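Local coordinates for SspB protein (Streptomyces clavuligerus, PDB 6LB9) that binds magnesium and probably takes part in Ssp-type DNA phosphorothioate modification, although its DUF4007 family has no assigned function, at residues Ala15-Phe20 and Ala170-Cys175; Ser109-His114 and Ser228-Ile233. All coordinates share one frame; numbering follows the deposited sequence.

How the contacts relate
Contact 1 (15-20 with 170-175) lies nearer the periphery and carries the magnesium ligand Glu18, whereas contact 2 (109-114 with 228-233) is a buried helix junction away from the metal site. Their centres are 24 Å apart and their nearest atoms about 10 Å apart, so the two do not touch. The four segments alternate along the chain: each contact closes over a segment of the other. A physical connection runs through helix 166-180, which supplies residues 170-175 to contact 1 and, at its end, Tyr180, whose hydroxyl is hydrogen-bonded to His114 of contact 2. The second subunit packs on Ser228 and Pro230 of contact 2 but touches neither segment of contact 1.

Contact 1. Residues Ala15-Phe20 and Ala170-Cys175; sequences ARHETF and AKDVDC. With MG (magnesium ion), chain C.
His17 and Asp172 form a His-carboxylate hydrogen bond that fastens a double-turn loop to a helix. NE2 of His17 donates to Asp172 OD1 at 2.7 Å on its anti side, and the backbone N of Ala15 reaches the same OD1 at 2.8 Å on the syn side, from the other face of the carboxylate; OD2 is hydrogen-bonded to Ser130 OG. With CG between backbone N and carbonyl carbon (chi1 46°), the His17 ring folds back over its own loop, where ND1 accepts the N-H of Thr19 at 2.8 Å and helps fix the ring's rotation. Cys175 SG sits over one ring face, 4.0 Å from the centroid of His17, and Ala15 CA backs the opposite face. An alanine in place of His17 would probably leave Asp172 OD1 without its imidazole donor, the Thr19 N-H without its acceptor and Cys175 without the flat surface it packs on.

Packing is tight where Thr19 CG2 presses on Lys171 CB at 3.5 Å. Beyond that the contact loosens: the Lys171 chain leads away, and the exposed Glu18, where the type I and type I' turns overlap, extends away from the helix and binds magnesium through OE2 at 2.5 Å. Trp131 of helix 129-137 meets the His17 ring, while Trp63 of helix 57-66 hydrogen-bonds through NE1 to Phe20 O and packs on Cys175, joining the loop to three helices.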
loop_
_atom_site.group_PDB
_atom_site.type_symbol
_atom_site.label_atom_id
_atom_site.label_comp_id
_atom_site.label_asym_id
_atom_site.label_seq_id
_atom_site.Cartn_x
_atom_site.Cartn_y
_atom_site.Cartn_z
ATOM N N ALA A 15 -15.554 17.352 2.604
ATOM C CA ALA A 15 -15.955 16.203 3.421
ATOM C C ALA A 15 -16.793 15.171 2.656
ATOM O O ALA A 15 -17.451 14.338 3.269
ATOM C CB ALA A 15 -16.721 16.653 4.683
ATOM N N ARG A 16 -16.798 15.168 1.323
ATOM C CA ARG A 16 -17.605 14.157 0.638
ATOM C C ARG A 16 -17.039 12.753 0.838
ATOM O O ARG A 16 -17.782 11.772 0.724
ATOM C CB ARG A 16 -17.710 14.484 -0.849
ATOM C CG ARG A 16 -18.196 15.899 -1.149
ATOM C CD ARG A 16 -19.700 15.982 -1.144
ATOM N NE ARG A 16 -20.224 17.328 -1.415
ATOM C CZ ARG A 16 -20.926 17.650 -2.504
ATOM N NH1 ARG A 16 -21.180 16.732 -3.442
ATOM N NH2 ARG A 16 -21.386 18.886 -2.659
ATOM N N HIS A 17 -15.739 12.647 1.137
ATOM C CA HIS A 17 -15.079 11.393 1.464
ATOM C C HIS A 17 -15.510 10.836 2.818
ATOM O O HIS A 17 -15.126 9.711 3.141
ATOM C CB HIS A 17 -13.569 11.624 1.480
ATOM C CG HIS A 17 -13.191 12.863 2.224
ATOM N ND1 HIS A 17 -13.204 12.930 3.598
ATOM C CD2 HIS A 17 -12.867 14.105 1.789
ATOM C CE1 HIS A 17 -12.855 14.147 3.981
ATOM N NE2 HIS A 17 -12.654 14.882 2.900
ATOM N N GLU A 18 -16.263 11.603 3.621
ATOM C CA GLU A 18 -16.712 11.173 4.950
ATOM C C GLU A 18 -15.537 10.732 5.833
ATOM O O GLU A 18 -15.671 9.832 6.678
ATOM C CB GLU A 18 -17.785 10.063 4.848
ATOM C CG GLU A 18 -19.163 10.551 4.305
ATOM C CD GLU A 18 -20.235 9.440 4.100
ATOM O OE1 GLU A 18 -20.612 8.755 5.092
ATOM O OE2 GLU A 18 -20.747 9.283 2.952
ATOM N N THR A 19 -14.381 11.378 5.650
ATOM C CA THR A 19 -13.130 11.136 6.373
ATOM C C THR A 19 -12.495 9.786 6.059
ATOM O O THR A 19 -11.585 9.368 6.781
ATOM C CB THR A 19 -13.269 11.260 7.904
ATOM O OG1 THR A 19 -14.008 10.147 8.428
ATOM C CG2 THR A 19 -13.956 12.542 8.294
ATOM N N PHE A 20 -12.944 9.086 5.019
ATOM C CA PHE A 20 -12.215 7.923 4.524
ATOM C C PHE A 20 -11.028 8.381 3.665
ATOM O O PHE A 20 -11.215 9.088 2.662
ATOM C CB PHE A 20 -13.137 7.027 3.703
ATOM C CG PHE A 20 -14.119 6.236 4.522
ATOM C CD1 PHE A 20 -13.678 5.378 5.523
ATOM C CD2 PHE A 20 -15.485 6.328 4.266
ATOM C CE1 PHE A 20 -14.597 4.619 6.264
ATOM C CE2 PHE A 20 -16.409 5.576 5.006
ATOM C CZ PHE A 20 -15.957 4.724 6.005
ATOM N N ALA A 170 -13.146 20.537 9.179
ATOM C CA ALA A 170 -12.441 19.735 10.170
ATOM C C ALA A 170 -12.328 18.280 9.727
ATOM O O ALA A 170 -11.289 17.644 9.929
ATOM C CB ALA A 170 -13.145 19.838 11.520
ATOM N N LYS A 171 -13.383 17.744 9.102
ATOM C CA LYS A 171 -13.326 16.375 8.613
ATOM C C LYS A 171 -12.313 16.236 7.484
ATOM O O LYS A 171 -11.571 15.250 7.442
ATOM C CB LYS A 171 -14.710 15.925 8.152
ATOM C CG LYS A 171 -15.708 15.681 9.291
ATOM C CD LYS A 171 -17.112 15.575 8.723
ATOM C CE LYS A 171 -18.139 15.295 9.808
ATOM N NZ LYS A 171 -19.505 15.601 9.312
ATOM N N ASP A 172 -12.263 17.217 6.564
ATOM C CA ASP A 172 -11.205 17.252 5.560
ATOM C C ASP A 172 -9.839 17.149 6.209
ATOM O O ASP A 172 -8.958 16.436 5.715
ATOM C CB ASP A 172 -11.255 18.551 4.753
ATOM C CG ASP A 172 -12.312 18.549 3.700
ATOM O OD1 ASP A 172 -12.894 17.483 3.419
ATOM O OD2 ASP A 172 -12.553 19.640 3.143
ATOM N N VAL A 173 -9.638 17.878 7.306
ATOM C CA VAL A 173 -8.314 17.955 7.927
ATOM C C VAL A 173 -7.959 16.641 8.617
ATOM O O VAL A 173 -6.805 16.188 8.559
ATOM C CB VAL A 173 -8.264 19.157 8.893
ATOM C CG1 VAL A 173 -7.058 19.073 9.811
ATOM C CG2 VAL A 173 -8.277 20.487 8.096
ATOM N N ASP A 174 -8.936 16.004 9.277
ATOM C CA ASP A 174 -8.701 14.652 9.777
ATOM C C ASP A 174 -8.295 13.727 8.648
ATOM O O ASP A 174 -7.385 12.900 8.800
ATOM C CB ASP A 174 -9.949 14.108 10.479
ATOM C CG ASP A 174 -10.120 14.696 11.858
ATOM O OD1 ASP A 174 -9.087 15.049 12.476
ATOM O OD2 ASP A 174 -11.267 14.823 12.323
ATOM N N CYS A 175 -8.933 13.880 7.491
ATOM C CA CYS A 175 -8.663 12.952 6.416
ATOM C C CYS A 175 -7.283 13.225 5.812
ATOM O O CYS A 175 -6.555 12.287 5.485
ATOM C CB CYS A 175 -9.770 13.047 5.372
ATOM S SG CYS A 175 -9.607 11.894 3.972
HETATM MG MG MG C . -22.569 7.677 2.304
HETATM O O HOH W 1 -22.272 6.411 0.136
#

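Contact 2. Residues Ser109-His114 and Ser228-Ile233; sequences SLWLLH and SLPARI
Trp111 reaches from the middle of helix 107-118 to Leu229, in the loop just before helix 231-243, and Ile233, in its first turn: the side of one helix packs against the N-terminal end of another, with Pro230 at the N-cap. Trp111 has the largest share of the surface buried between the two segments, followed by Ile233 and Leu229. Leu229 crosses the indole at about a right angle and sets CD1 over the five-membered ring of Trp111, a CH-pi contact 3.8 Å from the centroid and 25° off the normal. Leu229 can do this because its CG stands anti to the backbone N, which carries the branch across to the ring; its CD1 comes within 3.5 Å of Trp111 CG.

Four residues on, Ile233 fills in beside the base of the indole. Its CG2 branch lies 4.1 Å from Trp111 CB, while CD1 extends more loosely to Leu112 CB at 4.5 Å. Around this core, Phe268 meets the Trp111 ring nearly at right angles, and Leu314 of helix 306-317 packs on Ile233.

The indole's one polar atom is satisfied inside this apolar setting: Trp111 NE1 donates to Ser228 OG at 2.8 Å, nearly straight at 167°, with the oxygen only 1° out of the ring plane.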
loop_
_atom_site.group_PDB
_atom_site.type_symbol
_atom_site.label_atom_id
_atom_site.label_comp_id
_atom_site.label_asym_id
_atom_site.label_seq_id
_atom_site.Cartn_x
_atom_site.Cartn_y
_atom_site.Cartn_z
ATOM N N SER A 109 4.238 6.636 -8.906
ATOM C CA SER A 109 2.812 6.671 -9.211
ATOM C C SER A 109 2.008 7.343 -8.100
ATOM O O SER A 109 1.032 8.043 -8.374
ATOM C CB SER A 109 2.303 5.254 -9.460
ATOM O OG SER A 109 3.102 4.620 -10.434
ATOM N N LEU A 110 2.413 7.173 -6.841
ATOM C CA LEU A 110 1.714 7.850 -5.752
ATOM C C LEU A 110 2.009 9.349 -5.754
ATOM O O LEU A 110 1.085 10.160 -5.624
ATOM C CB LEU A 110 2.079 7.209 -4.413
ATOM C CG LEU A 110 1.716 5.721 -4.404
ATOM C CD1 LEU A 110 2.446 4.984 -3.298
ATOM C CD2 LEU A 110 0.212 5.568 -4.253
ATOM N N TRP A 111 3.291 9.737 -5.912
ATOM C CA TRP A 111 3.621 11.145 -6.128
ATOM C C TRP A 111 2.746 11.738 -7.231
ATOM O O TRP A 111 2.196 12.834 -7.085
ATOM C CB TRP A 111 5.116 11.297 -6.486
ATOM C CG TRP A 111 6.033 11.125 -5.295
ATOM C CD1 TRP A 111 6.844 10.058 -5.038
ATOM C CD2 TRP A 111 6.187 12.018 -4.177
ATOM N NE1 TRP A 111 7.505 10.236 -3.852
ATOM C CE2 TRP A 111 7.112 11.422 -3.293
ATOM C CE3 TRP A 111 5.628 13.252 -3.835
ATOM C CZ2 TRP A 111 7.503 12.021 -2.097
ATOM C CZ3 TRP A 111 6.019 13.849 -2.632
ATOM C CH2 TRP A 111 6.949 13.235 -1.788
ATOM N N LEU A 112 2.583 10.995 -8.330
ATOM C CA LEU A 112 1.806 11.463 -9.468
ATOM C C LEU A 112 0.335 11.635 -9.094
ATOM O O LEU A 112 -0.289 12.656 -9.415
ATOM C CB LEU A 112 1.962 10.469 -10.631
ATOM C CG LEU A 112 1.082 10.754 -11.860
ATOM C CD1 LEU A 112 1.547 12.015 -12.565
ATOM C CD2 LEU A 112 1.022 9.553 -12.823
ATOM N N LEU A 113 -0.245 10.630 -8.435
ATOM C CA LEU A 113 -1.630 10.755 -7.999
ATOM C C LEU A 113 -1.796 11.964 -7.085
ATOM O O LEU A 113 -2.766 12.721 -7.212
ATOM C CB LEU A 113 -2.059 9.468 -7.306
ATOM C CG LEU A 113 -2.396 8.351 -8.289
ATOM C CD1 LEU A 113 -2.490 7.037 -7.533
ATOM C CD2 LEU A 113 -3.712 8.676 -9.001
ATOM N N HIS A 114 -0.828 12.180 -6.188
ATOM C CA HIS A 114 -0.829 13.355 -5.321
ATOM C C HIS A 114 -0.856 14.658 -6.129
ATOM O O HIS A 114 -1.632 15.576 -5.824
ATOM C CB HIS A 114 0.387 13.289 -4.398
ATOM C CG HIS A 114 0.577 14.501 -3.536
ATOM N ND1 HIS A 114 -0.255 14.804 -2.477
ATOM C CD2 HIS A 114 1.532 15.464 -3.551
ATOM C CE1 HIS A 114 0.163 15.917 -1.894
ATOM N NE2 HIS A 114 1.239 16.343 -2.532
ATOM N N SER A 228 12.313 9.003 -3.049
ATOM C CA SER A 228 11.309 8.216 -3.763
ATOM C C SER A 228 10.612 9.006 -4.873
ATOM O O SER A 228 9.758 8.449 -5.576
ATOM C CB SER A 228 10.259 7.673 -2.780
ATOM O OG SER A 228 9.307 8.673 -2.419
ATOM N N LEU A 229 10.931 10.286 -5.031
ATOM C CA LEU A 229 10.295 11.114 -6.045
ATOM C C LEU A 229 11.145 11.108 -7.319
ATOM O O LEU A 229 12.154 11.814 -7.385
ATOM C CB LEU A 229 10.109 12.531 -5.499
ATOM C CG LEU A 229 9.554 13.610 -6.428
ATOM C CD1 LEU A 229 8.247 13.161 -7.055
ATOM C CD2 LEU A 229 9.392 14.953 -5.693
ATOM N N PRO A 230 10.790 10.322 -8.335
ATOM C CA PRO A 230 11.615 10.262 -9.550
ATOM C C PRO A 230 11.712 11.600 -10.281
ATOM O O PRO A 230 10.792 12.427 -10.274
ATOM C CB PRO A 230 10.884 9.223 -10.414
ATOM C CG PRO A 230 9.997 8.458 -9.435
ATOM C CD PRO A 230 9.591 9.470 -8.441
ATOM N N ALA A 231 12.836 11.776 -10.969
ATOM C CA ALA A 231 13.122 13.043 -11.633
ATOM C C ALA A 231 12.135 13.315 -12.761
ATOM O O ALA A 231 11.685 14.455 -12.941
ATOM C CB ALA A 231 14.562 13.035 -12.149
ATOM N N ARG A 232 11.771 12.287 -13.530
ATOM C CA ARG A 232 10.757 12.503 -14.556
ATOM C C ARG A 232 9.402 12.874 -13.963
ATOM O O ARG A 232 8.622 13.584 -14.617
ATOM C CB ARG A 232 10.649 11.284 -15.472
ATOM C CG ARG A 232 11.908 11.090 -16.295
ATOM C CD ARG A 232 11.936 9.802 -17.068
ATOM N NE ARG A 232 12.271 10.097 -18.461
ATOM C CZ ARG A 232 13.519 10.247 -18.903
ATOM N NH1 ARG A 232 14.533 10.131 -18.044
ATOM N NH2 ARG A 232 13.754 10.523 -20.188
ATOM N N ILE A 233 9.094 12.432 -12.743
ATOM C CA ILE A 233 7.829 12.872 -12.153
ATOM C C ILE A 233 7.889 14.369 -11.863
ATOM O O ILE A 233 6.925 15.106 -12.124
ATOM C CB ILE A 233 7.471 12.068 -10.886
ATOM C CG1 ILE A 233 7.295 10.555 -11.181
ATOM C CG2 ILE A 233 6.226 12.669 -10.204
ATOM C CD1 ILE A 233 6.160 10.193 -12.114
#